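Local coordinates for glideosome-associated protein 50 (Plasmodium falciparum 3D7, PDB 3TGH) that belongs to the glideosome complex behind parasite gliding and host-cell invasion, and may help assemble it and anchor it to the inner membrane complex, at residues P55-L60 with L93-G98; G87-Q92 with T330-S335. All blocks are in the same frame, centred on the assembly; numbering follows the deposited sequence. Where two conformers were deposited one is given.

Contact 1 of 2, residues P55-L60 with L93-G98; sequences PAWKNL and LLKGQG
Lys95 lays its aliphatic chain and its ammonium group across one face of the Trp57 indole, and this single pair carries the whole contact, burying 127 Å² between two helical segments whose nearest CA atoms, those of Trp57 and Lys95, are 10.0 Å apart. The charged part is a cation-pi interaction. NZ of Lys95 lies 4.2 Å from the centroid of the five-membered ring of Trp57, 15° off the ring normal, where the electron-rich pyrrole probably steadies the positive charge.

The apolar part is a run of CH-pi and van der Waals packing. CE of Lys95 stands 3.7 Å from the centroid of that same Trp57 ring, while farther back CG of Lys95 touches CZ2 of Trp57 at 3.6 Å, over the six-membered ring. The two side chains thus run past each other in opposite senses, the lysine methylenes following the long axis of the indole. A bend at chi2 (-101°) of Lys95, with the outer chain fully extended beyond it, lays those methylenes along the ring. Tryptophan suits the place because its broad surface can meet both the greasy and the charged lengths of a lysine.

A hydrogen bond from NE1 of Trp57 to the carbonyl oxygen of Gly51 holds the indole. Separately, within 93-98, NE2 of Gln97 donates to O of Leu93 at 3.0 Å, and also to O of Pro124.

Trp121, in strand 120-122, and Phe45 meet the indole edge-to-face; the contact thereby joins helix 56-62 to helix 89-97 beside the outermost parallel strand of a mixed sheet.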
ATOM      1  N   PRO A  55       5.210  14.438  19.229  1.00 33.57           N
ATOM      2  CA  PRO A  55       6.582  14.543  18.713  1.00 34.02           C
ATOM      3  C   PRO A  55       6.961  13.439  17.718  1.00 32.71           C
ATOM      4  O   PRO A  55       7.846  13.644  16.879  1.00 31.96           O
ATOM      5  CB  PRO A  55       7.439  14.421  19.976  1.00 37.54           C
ATOM      6  CG  PRO A  55       6.580  14.956  21.058  1.00 38.62           C
ATOM      7  CD  PRO A  55       5.164  14.607  20.695  1.00 36.80           C
ATOM      8  N   ALA A  56       6.290  12.289  17.809  1.00 30.24           N
ATOM      9  CA  ALA A  56       6.550  11.163  16.910  1.00 30.25           C
ATOM     10  C   ALA A  56       6.407  11.512  15.422  1.00 29.60           C
ATOM     11  O   ALA A  56       7.117  10.944  14.593  1.00 29.23           O
ATOM     12  CB  ALA A  56       5.655   9.978  17.272  1.00 29.78           C
ATOM     13  N   TRP A  57       5.514  12.440  15.078  1.00 28.23           N
ATOM     14  CA  TRP A  57       5.395  12.880  13.676  1.00 28.70           C
ATOM     15  C   TRP A  57       6.727  13.430  13.164  1.00 29.98           C
ATOM     16  O   TRP A  57       7.183  13.085  12.072  1.00 29.05           O
ATOM     17  CB  TRP A  57       4.308  13.946  13.503  1.00 27.09           C
ATOM     18  CG  TRP A  57       2.905  13.446  13.641  1.00 23.80           C
ATOM     19  CD1 TRP A  57       2.068  13.633  14.706  1.00 24.50           C
ATOM     20  CD2 TRP A  57       2.155  12.702  12.672  1.00 22.66           C
ATOM     21  NE1 TRP A  57       0.852  13.051  14.465  1.00 27.21           N
ATOM     22  CE2 TRP A  57       0.873  12.475  13.221  1.00 23.39           C
ATOM     23  CE3 TRP A  57       2.443  12.205  11.396  1.00 23.14           C
ATOM     24  CZ2 TRP A  57      -0.118  11.760  12.539  1.00 24.42           C
ATOM     25  CZ3 TRP A  57       1.454  11.507  10.715  1.00 23.93           C
ATOM     26  CH2 TRP A  57       0.189  11.301  11.284  1.00 23.29           C
ATOM     27  N   LYS A  58       7.344  14.295  13.958  1.00 31.61           N
ATOM     28  CA  LYS A  58       8.633  14.872  13.603  1.00 33.00           C
ATOM     29  C   LYS A  58       9.764  13.847  13.703  1.00 32.98           C
ATOM     30  O   LYS A  58      10.576  13.709  12.777  1.00 33.30           O
ATOM     31  CB  LYS A  58       8.941  16.078  14.488  1.00 36.00           C
ATOM     32  CG  LYS A  58      10.151  16.874  14.032  1.00 40.56           C
ATOM     33  CD  LYS A  58      10.301  18.163  14.822  1.00 46.47           C
ATOM     34  CE  LYS A  58      11.459  19.000  14.297  1.00 50.51           C
ATOM     35  NZ  LYS A  58      12.777  18.347  14.520  1.00 50.10           N
ATOM     36  N   ASN A  59       9.802  13.126  14.820  1.00 31.99           N
ATOM     37  CA  ASN A  59      10.920  12.227  15.132  1.00 35.11           C
ATOM     38  C   ASN A  59      10.994  10.959  14.282  1.00 33.30           C
ATOM     39  O   ASN A  59      12.092  10.496  13.977  1.00 32.80           O
ATOM     40  CB  ASN A  59      10.892  11.827  16.612  1.00 37.00           C
ATOM     41  CG  ASN A  59      11.104  13.005  17.541  1.00 42.23           C
ATOM     42  OD1 ASN A  59      11.819  13.958  17.213  1.00 47.66           O
ATOM     43  ND2 ASN A  59      10.496  12.942  18.717  1.00 45.40           N
ATOM     44  N   LEU A  60       9.841  10.401  13.906  1.00 29.92           N
ATOM     45  CA  LEU A  60       9.803   9.137  13.166  1.00 29.57           C
ATOM     46  C   LEU A  60       9.476   9.271  11.681  1.00 28.97           C
ATOM     47  O   LEU A  60       9.667   8.317  10.939  1.00 29.15           O
ATOM     48  CB  LEU A  60       8.815   8.161  13.815  1.00 29.02           C
ATOM     49  CG  LEU A  60       9.078   7.797  15.278  1.00 31.69           C
ATOM     50  CD1 LEU A  60       8.003   6.844  15.802  1.00 32.12           C
ATOM     51  CD2 LEU A  60      10.467   7.187  15.438  1.00 35.98           C
ATOM     52  N   LEU A  93      -5.852  10.491  10.259  1.00 23.71           N
ATOM     53  CA  LEU A  93      -6.839  10.878   9.252  1.00 24.34           C
ATOM     54  C   LEU A  93      -6.831  12.398   9.027  1.00 25.56           C
ATOM     55  O   LEU A  93      -6.823  12.874   7.876  1.00 25.53           O
ATOM     56  CB  LEU A  93      -8.225  10.385   9.680  1.00 25.63           C
ATOM     57  CG  LEU A  93      -9.400  10.685   8.749  1.00 29.06           C
ATOM     58  CD1 LEU A  93      -9.296   9.849   7.488  1.00 34.10           C
ATOM     59  CD2 LEU A  93     -10.737  10.447   9.460  1.00 29.84           C
ATOM     60  N   LEU A  94      -6.824  13.169  10.112  1.00 25.08           N
ATOM     61  CA  LEU A  94      -6.850  14.624   9.991  0.71 26.44           C
ATOM     62  C   LEU A  94      -5.580  15.154   9.323  1.00 28.21           C
ATOM     63  O   LEU A  94      -5.638  16.099   8.529  1.00 30.08           O
ATOM     64  CB  LEU A  94      -7.070  15.281  11.354  0.71 25.21           C
ATOM     65  CG  LEU A  94      -8.459  15.065  11.955  0.71 26.59           C
ATOM     66  CD1 LEU A  94      -8.497  15.589  13.386  0.71 32.04           C
ATOM     67  CD2 LEU A  94      -9.557  15.709  11.095  0.71 29.69           C
ATOM     68  N   LYS A  95      -4.440  14.543   9.628  1.00 27.10           N
ATOM     69  CA  LYS A  95      -3.200  14.860   8.916  1.00 31.61           C
ATOM     70  C   LYS A  95      -3.338  14.510   7.433  1.00 30.27           C
ATOM     71  O   LYS A  95      -2.777  15.187   6.569  1.00 32.45           O
ATOM     72  CB  LYS A  95      -2.027  14.078   9.510  1.00 31.10           C
ATOM     73  CG  LYS A  95      -1.516  14.633  10.814  1.00 37.76           C
ATOM     74  CD  LYS A  95      -0.251  15.443  10.636  1.00 38.96           C
ATOM     75  CE  LYS A  95       0.240  15.967  11.971  1.00 40.61           C
ATOM     76  NZ  LYS A  95       1.493  16.760  11.845  1.00 46.12           N
ATOM     77  N   GLY A  96      -4.079  13.435   7.154  1.00 31.84           N
ATOM     78  CA  GLY A  96      -4.243  12.903   5.793  1.00 33.94           C
ATOM     79  C   GLY A  96      -5.102  13.718   4.847  1.00 36.41           C
ATOM     80  O   GLY A  96      -5.127  13.437   3.638  1.00 30.25           O
ATOM     81  N   GLN A  97      -5.809  14.706   5.401  1.00 41.25           N
ATOM     82  CA  GLN A  97      -6.544  15.699   4.622  1.00 46.95           C
ATOM     83  C   GLN A  97      -5.603  16.853   4.269  1.00 52.93           C
ATOM     84  O   GLN A  97      -5.287  17.071   3.098  1.00 55.84           O
ATOM     85  CB  GLN A  97      -7.749  16.273   5.398  1.00 46.55           C
ATOM     86  CG  GLN A  97      -8.530  15.304   6.261  1.00 45.72           C
ATOM     87  CD  GLN A  97      -9.227  14.241   5.456  1.00 44.31           C
ATOM     88  OE1 GLN A  97     -10.040  14.541   4.579  1.00 46.64           O
ATOM     89  NE2 GLN A  97      -8.925  12.987   5.755  1.00 40.24           N
ATOM     90  N   GLY A  98      -5.158  17.580   5.298  1.00 56.79           N
ATOM     91  CA  GLY A  98      -4.388  18.816   5.124  1.00 58.44           C
ATOM     92  C   GLY A  98      -5.265  20.046   5.265  1.00 60.26           C
ATOM     93  O   GLY A  98      -5.838  20.293   6.326  1.00 61.41           O
TER

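Contact 2 of 2, residues G87-Q92 with T330-S335; sequences GNYNAQ and TDVPSS
The hydroxyl of Tyr89 donates a short hydrogen bond, OH to O of Val332 at 2.6 Å, and so ties the first turn of helix 89-97 in the metallophosphoesterase fold to an irregular segment near the C-terminal end of the crystallised construct. The carbonyl oxygen lies at the edge of the phenol, in the ring plane, whereas the hydroxyl sits above the carbonyl plane, 36° out of it. Tyr89 reaches across with chi1 at 52°, its CG between the backbone N and carbonyl carbon. A tyrosine fits here because its rigid ring reaches from the helix to the facing backbone and ends in a donor.

Packing accompanies the polar bond. The Val332 side chain crosses that of Tyr89 at about a right angle, bringing CB of Val332 to 4.0 Å from CE2 of Tyr89. Farther along, CA of Ser334 lies near the ring plane, 3.2 Å from OH of Tyr89. Trp85 also meets the tyrosine ring, and Tyr168 touches Val332, whose side chain is about 10 Å from that of the metal-binding His172.

Water makes a second bridge. ND2 of Asn90 donates hydrogen bonds to two waters: one is 2.9 Å from ND2 of Asn90, donates to O of Thr330 and accepts from N of Val332, while the other makes a weak bond to OD1 of Asp331. An asparagine amide suits this hydrated seam, since its two N-H groups can serve both waters.

Asn88 is the N-cap of the helix. Its short side chain can turn back on the first turn, where OD1 of Asn88 accepts from N of Ala91 at 3.1 Å.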
ATOM      1  N   GLY A  87      -3.947   3.541  18.858  1.00 28.31           N
ATOM      2  CA  GLY A  87      -3.651   4.906  19.301  1.00 27.36           C
ATOM      3  C   GLY A  87      -4.666   5.896  18.757  1.00 27.20           C
ATOM      4  O   GLY A  87      -5.831   5.558  18.554  1.00 26.27           O
ATOM      5  N   ASN A  88      -4.219   7.125  18.518  1.00 26.62           N
ATOM      6  CA  ASN A  88      -5.100   8.186  18.011  1.00 27.56           C
ATOM      7  C   ASN A  88      -5.195   8.073  16.488  1.00 26.19           C
ATOM      8  O   ASN A  88      -4.499   8.769  15.739  1.00 25.68           O
ATOM      9  CB  ASN A  88      -4.580   9.561  18.456  1.00 28.27           C
ATOM     10  CG  ASN A  88      -5.610  10.664  18.298  1.00 29.46           C
ATOM     11  OD1 ASN A  88      -6.488  10.594  17.446  1.00 27.16           O
ATOM     12  ND2 ASN A  88      -5.505  11.695  19.137  1.00 30.82           N
ATOM     13  N   TYR A  89      -6.046   7.155  16.043  1.00 24.84           N
ATOM     14  CA  TYR A  89      -6.236   6.891  14.619  1.00 22.36           C
ATOM     15  C   TYR A  89      -6.780   8.119  13.880  1.00 22.98           C
ATOM     16  O   TYR A  89      -6.390   8.376  12.749  1.00 23.72           O
ATOM     17  CB  TYR A  89      -7.153   5.667  14.404  1.00 24.47           C
ATOM     18  CG  TYR A  89      -8.456   5.739  15.166  1.00 22.41           C
ATOM     19  CD1 TYR A  89      -8.589   5.158  16.436  1.00 22.55           C
ATOM     20  CD2 TYR A  89      -9.555   6.376  14.630  1.00 24.93           C
ATOM     21  CE1 TYR A  89      -9.778   5.227  17.129  1.00 24.82           C
ATOM     22  CE2 TYR A  89     -10.748   6.464  15.321  1.00 25.56           C
ATOM     23  CZ  TYR A  89     -10.858   5.886  16.571  1.00 27.95           C
ATOM     24  OH  TYR A  89     -12.048   5.971  17.254  1.00 27.82           O
ATOM     25  N   ASN A  90      -7.669   8.861  14.536  1.00 23.78           N
ATOM     26  CA  ASN A  90      -8.303  10.043  13.950  1.00 24.75           C
ATOM     27  C   ASN A  90      -7.295  11.143  13.614  1.00 23.98           C
ATOM     28  O   ASN A  90      -7.442  11.847  12.610  1.00 23.21           O
ATOM     29  CB  ASN A  90      -9.389  10.577  14.893  1.00 25.78           C
ATOM     30  CG  ASN A  90     -10.173  11.718  14.287  1.00 31.24           C
ATOM     31  OD1 ASN A  90     -10.090  12.856  14.753  1.00 36.56           O
ATOM     32  ND2 ASN A  90     -10.928  11.427  13.231  1.00 25.98           N
ATOM     33  N   ALA A  91      -6.263  11.276  14.441  1.00 23.45           N
ATOM     34  CA  ALA A  91      -5.188  12.214  14.175  1.00 24.56           C
ATOM     35  C   ALA A  91      -4.478  11.932  12.856  1.00 24.71           C
ATOM     36  O   ALA A  91      -4.111  12.859  12.138  1.00 25.55           O
ATOM     37  CB  ALA A  91      -4.175  12.222  15.339  1.00 25.23           C
ATOM     38  N   GLN A  92      -4.286  10.654  12.525  1.00 23.05           N
ATOM     39  CA  GLN A  92      -3.648  10.303  11.262  1.00 22.39           C
ATOM     40  C   GLN A  92      -4.543  10.632  10.071  1.00 23.12           C
ATOM     41  O   GLN A  92      -4.053  11.000   9.012  1.00 24.58           O
ATOM     42  CB  GLN A  92      -3.272   8.824  11.247  1.00 22.21           C
ATOM     43  CG  GLN A  92      -2.272   8.470  12.313  1.00 21.66           C
ATOM     44  CD  GLN A  92      -1.565   7.163  12.042  1.00 22.42           C
ATOM     45  OE1 GLN A  92      -1.149   6.878  10.913  1.00 22.24           O
ATOM     46  NE2 GLN A  92      -1.402   6.362  13.089  1.00 20.28           N
ATOM     47  N   THR A 330     -14.368   9.530   7.258  1.00 31.84           N
ATOM     48  CA  THR A 330     -15.353   8.898   8.128  1.00 31.86           C
ATOM     49  C   THR A 330     -15.062   9.234   9.574  1.00 32.64           C
ATOM     50  O   THR A 330     -13.943   9.045  10.032  1.00 33.60           O
ATOM     51  CB  THR A 330     -15.287   7.372   7.991  1.00 33.24           C
ATOM     52  OG1 THR A 330     -15.411   7.017   6.610  1.00 33.89           O
ATOM     53  CG2 THR A 330     -16.402   6.715   8.800  1.00 31.65           C
ATOM     54  N   ASP A 331     -16.070   9.713  10.301  1.00 34.33           N
ATOM     55  CA  ASP A 331     -15.940   9.886  11.741  1.00 36.13           C
ATOM     56  C   ASP A 331     -16.161   8.532  12.415  1.00 34.83           C
ATOM     57  O   ASP A 331     -17.217   7.916  12.263  1.00 35.02           O
ATOM     58  CB  ASP A 331     -16.945  10.912  12.277  1.00 40.57           C
ATOM     59  CG  ASP A 331     -16.735  11.226  13.757  1.00 46.62           C
ATOM     60  OD1 ASP A 331     -15.577  11.204  14.225  1.00 52.30           O
ATOM     61  OD2 ASP A 331     -17.731  11.510  14.454  1.00 54.01           O
ATOM     62  N   VAL A 332     -15.147   8.074  13.138  1.00 34.00           N
ATOM     63  CA  VAL A 332     -15.216   6.844  13.919  1.00 32.66           C
ATOM     64  C   VAL A 332     -14.998   7.226  15.388  1.00 33.73           C
ATOM     65  O   VAL A 332     -13.862   7.300  15.852  1.00 33.63           O
ATOM     66  CB  VAL A 332     -14.162   5.835  13.427  1.00 31.25           C
ATOM     67  CG1 VAL A 332     -14.250   4.507  14.186  1.00 27.55           C
ATOM     68  CG2 VAL A 332     -14.335   5.601  11.934  1.00 29.59           C
ATOM     69  N   PRO A 333     -16.092   7.520  16.114  1.00 34.95           N
ATOM     70  CA  PRO A 333     -15.977   7.934  17.517  1.00 35.90           C
ATOM     71  C   PRO A 333     -15.321   6.853  18.369  1.00 35.27           C
ATOM     72  O   PRO A 333     -15.684   5.684  18.252  1.00 35.93           O
ATOM     73  CB  PRO A 333     -17.437   8.145  17.942  1.00 37.34           C
ATOM     74  CG  PRO A 333     -18.168   8.403  16.673  1.00 38.78           C
ATOM     75  CD  PRO A 333     -17.492   7.560  15.647  1.00 36.41           C
ATOM     76  N   SER A 334     -14.361   7.231  19.210  1.00 34.84           N
ATOM     77  CA  SER A 334     -13.613   6.237  19.993  1.00 35.36           C
ATOM     78  C   SER A 334     -14.470   5.526  21.045  1.00 36.56           C
ATOM     79  O   SER A 334     -14.112   4.435  21.482  1.00 32.92           O
ATOM     80  CB  SER A 334     -12.369   6.857  20.640  1.00 37.23           C
ATOM     81  OG  SER A 334     -12.713   7.913  21.524  1.00 38.70           O
ATOM     82  N   SER A 335     -15.592   6.136  21.437  1.00 39.95           N
ATOM     83  CA  SER A 335     -16.518   5.549  22.418  1.00 42.45           C
ATOM     84  C   SER A 335     -17.214   4.262  21.955  1.00 43.89           C
ATOM     85  O   SER A 335     -17.704   3.487  22.786  1.00 46.41           O
ATOM     86  CB  SER A 335     -17.586   6.575  22.816  1.00 45.90           C
ATOM     87  OG  SER A 335     -18.339   6.993  21.685  1.00 49.52           O
TER
HETATM   88  O   HOH W   1     -12.408   9.106  12.426  1.00 19.43           O
HETATM   89  O   HOH W   2     -13.185  12.867  12.426  1.00 36.31           O

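Overall arrangement
From the N terminus the chain passes strand 4-8, helix 17-32 and strand 37-40 before reaching helix 56-62, where contact 1 begins. It then makes strand 75-78 and helix 82-85 before entering helix 89-97, where contact 1 closes a loop with 32 residues between its segments. Contact 2 starts on the same helix, some one and a half turns earlier, and closes a far longer loop, with 237 residues between its segments, to the segment after helix 317-321. Because their segments alternate, the two closures cross. Helix 89-97 is their common piece: CH2 of Trp57 packs on CG of Gln92, and CD2 of Leu93 against O of Thr330.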